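PDB 3FD9: uncharacterized protein from Pseudomonas aeruginosa UCBPP-PA14, which represses the type III secretion regulon as the antiactivator ExsD, disrupting self-association and DNA binding of the transcriptional activator ExsA until ExsC relieves the block. Local coordinates for the interface of chains A and B. Sequence-based numbering; all coordinates share one arbitrary frame. Chains: chain A/B, Uncharacterized protein.

The interface of chains A and B. Residues chain A 105, 108-109, 112, 123, 193; chain B 38-39.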
ATOM      1  N   LEU A 105      16.607  11.204 -12.258  1.00 21.42           N
ATOM      2  CA  LEU A 105      15.216  11.223 -12.705  1.00 20.55           C
ATOM      3  C   LEU A 105      14.597  12.629 -12.760  1.00 21.82           C
ATOM      4  O   LEU A 105      13.978  12.999 -13.759  1.00 23.06           O
ATOM      5  CB  LEU A 105      14.360  10.287 -11.850  1.00 18.74           C
ATOM      6  CG  LEU A 105      14.583   8.799 -12.072  1.00 17.66           C
ATOM      7  CD1 LEU A 105      13.491   8.021 -11.387  1.00 19.05           C
ATOM      8  CD2 LEU A 105      14.619   8.454 -13.558  1.00 24.26           C
ATOM      9  N   TYR A 108      16.306  14.522 -15.566  1.00 28.68           N
ATOM     10  CA  TYR A 108      15.909  14.065 -16.893  1.00 29.26           C
ATOM     11  C   TYR A 108      14.531  14.575 -17.258  1.00 29.57           C
ATOM     12  O   TYR A 108      14.268  14.889 -18.406  1.00 27.92           O
ATOM     13  CB  TYR A 108      15.937  12.541 -16.993  1.00 27.68           C
ATOM     14  CG  TYR A 108      15.662  12.054 -18.393  1.00 29.96           C
ATOM     15  CD1 TYR A 108      16.706  11.729 -19.258  1.00 32.72           C
ATOM     16  CD2 TYR A 108      14.362  11.949 -18.866  1.00 27.73           C
ATOM     17  CE1 TYR A 108      16.460  11.291 -20.550  1.00 26.57           C
ATOM     18  CE2 TYR A 108      14.106  11.519 -20.152  1.00 28.92           C
ATOM     19  CZ  TYR A 108      15.158  11.190 -20.989  1.00 28.55           C
ATOM     20  OH  TYR A 108      14.900  10.754 -22.264  1.00 34.12           O
ATOM     21  N   GLY A 109      13.646  14.648 -16.275  1.00 27.79           N
ATOM     22  CA  GLY A 109      12.329  15.213 -16.506  1.00 28.75           C
ATOM     23  C   GLY A 109      12.449  16.670 -16.898  1.00 30.88           C
ATOM     24  O   GLY A 109      11.753  17.152 -17.786  1.00 34.80           O
ATOM     25  N   GLU A 112      14.128  16.860 -20.453  1.00 43.94           N
ATOM     26  CA  GLU A 112      13.037  16.535 -21.355  1.00 44.18           C
ATOM     27  C   GLU A 112      12.156  17.742 -21.708  1.00 45.81           C
ATOM     28  O   GLU A 112      11.760  17.908 -22.862  1.00 47.82           O
ATOM     29  CB  GLU A 112      12.187  15.454 -20.705  1.00 42.65           C
ATOM     30  CG  GLU A 112      11.296  14.707 -21.638  1.00 45.43           C
ATOM     31  CD  GLU A 112      10.409  13.752 -20.893  1.00 47.72           C
ATOM     32  OE1 GLU A 112       9.822  14.164 -19.865  1.00 51.35           O
ATOM     33  OE2 GLU A 112      10.309  12.588 -21.328  1.00 48.44           O
ATOM     34  N   ARG A 123       2.073  13.952 -19.879  1.00 47.76           N
ATOM     35  CA  ARG A 123       2.280  12.791 -19.021  1.00 45.80           C
ATOM     36  C   ARG A 123       1.216  12.676 -17.951  1.00 47.15           C
ATOM     37  O   ARG A 123       0.561  11.635 -17.828  1.00 45.78           O
ATOM     38  CB  ARG A 123       3.668  12.814 -18.376  1.00 45.08           C
ATOM     39  CG  ARG A 123       4.787  12.498 -19.353  1.00 42.94           C
ATOM     40  CD  ARG A 123       6.122  12.318 -18.667  1.00 37.47           C
ATOM     41  NE  ARG A 123       7.180  12.107 -19.654  1.00 45.03           N
ATOM     42  CZ  ARG A 123       7.238  11.060 -20.476  1.00 47.51           C
ATOM     43  NH1 ARG A 123       6.297  10.122 -20.432  1.00 51.81           N
ATOM     44  NH2 ARG A 123       8.236  10.948 -21.347  1.00 41.37           N
ATOM     45  N   TRP A 193      21.638   7.406 -22.474  1.00 36.35           N
ATOM     46  CA  TRP A 193      20.876   7.515 -21.230  1.00 33.94           C
ATOM     47  C   TRP A 193      20.557   6.127 -20.696  1.00 34.03           C
ATOM     48  O   TRP A 193      20.745   5.867 -19.521  1.00 33.33           O
ATOM     49  CB  TRP A 193      19.603   8.335 -21.444  1.00 32.95           C
ATOM     50  CG  TRP A 193      18.551   8.199 -20.371  1.00 29.19           C
ATOM     51  CD1 TRP A 193      17.355   7.550 -20.480  1.00 29.63           C
ATOM     52  CD2 TRP A 193      18.584   8.751 -19.051  1.00 25.86           C
ATOM     53  NE1 TRP A 193      16.647   7.654 -19.307  1.00 28.39           N
ATOM     54  CE2 TRP A 193      17.382   8.385 -18.413  1.00 25.79           C
ATOM     55  CE3 TRP A 193      19.515   9.513 -18.345  1.00 26.46           C
ATOM     56  CZ2 TRP A 193      17.088   8.752 -17.106  1.00 20.52           C
ATOM     57  CZ3 TRP A 193      19.230   9.876 -17.056  1.00 28.38           C
ATOM     58  CH2 TRP A 193      18.023   9.497 -16.442  1.00 25.94           C
TER
ATOM     59  N   ARG B  38      10.008   5.579 -16.742  1.00 39.96           N
ATOM     60  CA  ARG B  38      10.965   6.448 -17.410  1.00 40.17           C
ATOM     61  C   ARG B  38      11.971   5.670 -18.254  1.00 41.14           C
ATOM     62  O   ARG B  38      12.485   6.188 -19.244  1.00 42.95           O
ATOM     63  CB  ARG B  38      11.701   7.304 -16.377  1.00 39.05           C
ATOM     64  CG  ARG B  38      12.901   8.028 -16.933  1.00 38.05           C
ATOM     65  CD  ARG B  38      12.490   9.016 -18.009  1.00 41.14           C
ATOM     66  NE  ARG B  38      11.913  10.233 -17.445  1.00 40.73           N
ATOM     67  CZ  ARG B  38      11.055  11.018 -18.090  1.00 43.11           C
ATOM     68  NH1 ARG B  38      10.664  10.706 -19.321  1.00 52.04           N
ATOM     69  NH2 ARG B  38      10.574  12.106 -17.500  1.00 42.86           N
HETATM   70  N   MSE B  39      12.263   4.434 -17.861  1.00 43.31           N
HETATM   71  CA  MSE B  39      13.264   3.635 -18.568  1.00 45.17           C
HETATM   72  C   MSE B  39      12.673   2.804 -19.703  1.00 46.87           C
HETATM   73  O   MSE B  39      13.309   2.625 -20.737  1.00 50.00           O
HETATM   74  CB  MSE B  39      14.033   2.734 -17.602  1.00 43.60           C
HETATM   75  CG  MSE B  39      14.850   3.495 -16.589  1.00 46.99           C
HETATM   76 SE   MSE B  39      16.019   4.885 -17.363  1.00 56.86          SE
HETATM   77  CE  MSE B  39      16.093   6.046 -15.808  1.00 66.33           C
TER
HETATM   78  O   HOH W   1      12.236  11.407 -15.108  1.00 54.74           O
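B:Arg38 and B:Met39, on the last turn of helix 30-39 in one ExsD copy, meet A:Leu105, A:Tyr108, A:Gly109 and A:Glu112, which lie along one side of helix 96-115 in the other, with A:Arg123 of helix 119-147 and A:Trp193 of helix 193-203 flanking them. This patch of an antiactivator self-contact, which may not reflect an assembly in solution, illustrates how one arginine can organise a helix-to-helix junction. With CG anti to its backbone N and the chain bent at chi2 and chi3 (63° and 77°), B:Arg38 turns its guanidinium end-on to the carboxylate of A:Glu112. NH1 donates to OE2 of A:Glu112 at 2.8 Å in a salt bridge, and NH2 to its OE1 at 3.2 Å. Both bonds are bent, descending from above the carboxylate plane and leaving the guanidinium plane at a tilt, so the two-nitrogen grip is not coplanar (planes 76° apart). A:Arg123 NH2 takes OE2 of A:Glu112 from the opposite face, on its syn side, at 2.6 Å and nearly straight; this second-shell grip helps fix the carboxylate, whose charge probably eases the nearness of the two guanidinium groups. One face of the B:Arg38 guanidinium lies against the ring edge of A:Tyr108, where CD2 approaches CZ to 3.5 Å, the planes inclined. A water at the guanidinium edge links NE and NH2 of B:Arg38 to the backbone carbonyl of A:Leu105, 2.7 Å from its O. The selenomethionine B:Met39 crosses the indole of A:Trp193 at about a right angle, its SE 3.4 Å from the rim nitrogen NE1, on the side opposite A:Tyr108 CD1, which sits over the indole centre. Its CE packs on CD2 of A:Leu105 at 3.6 Å.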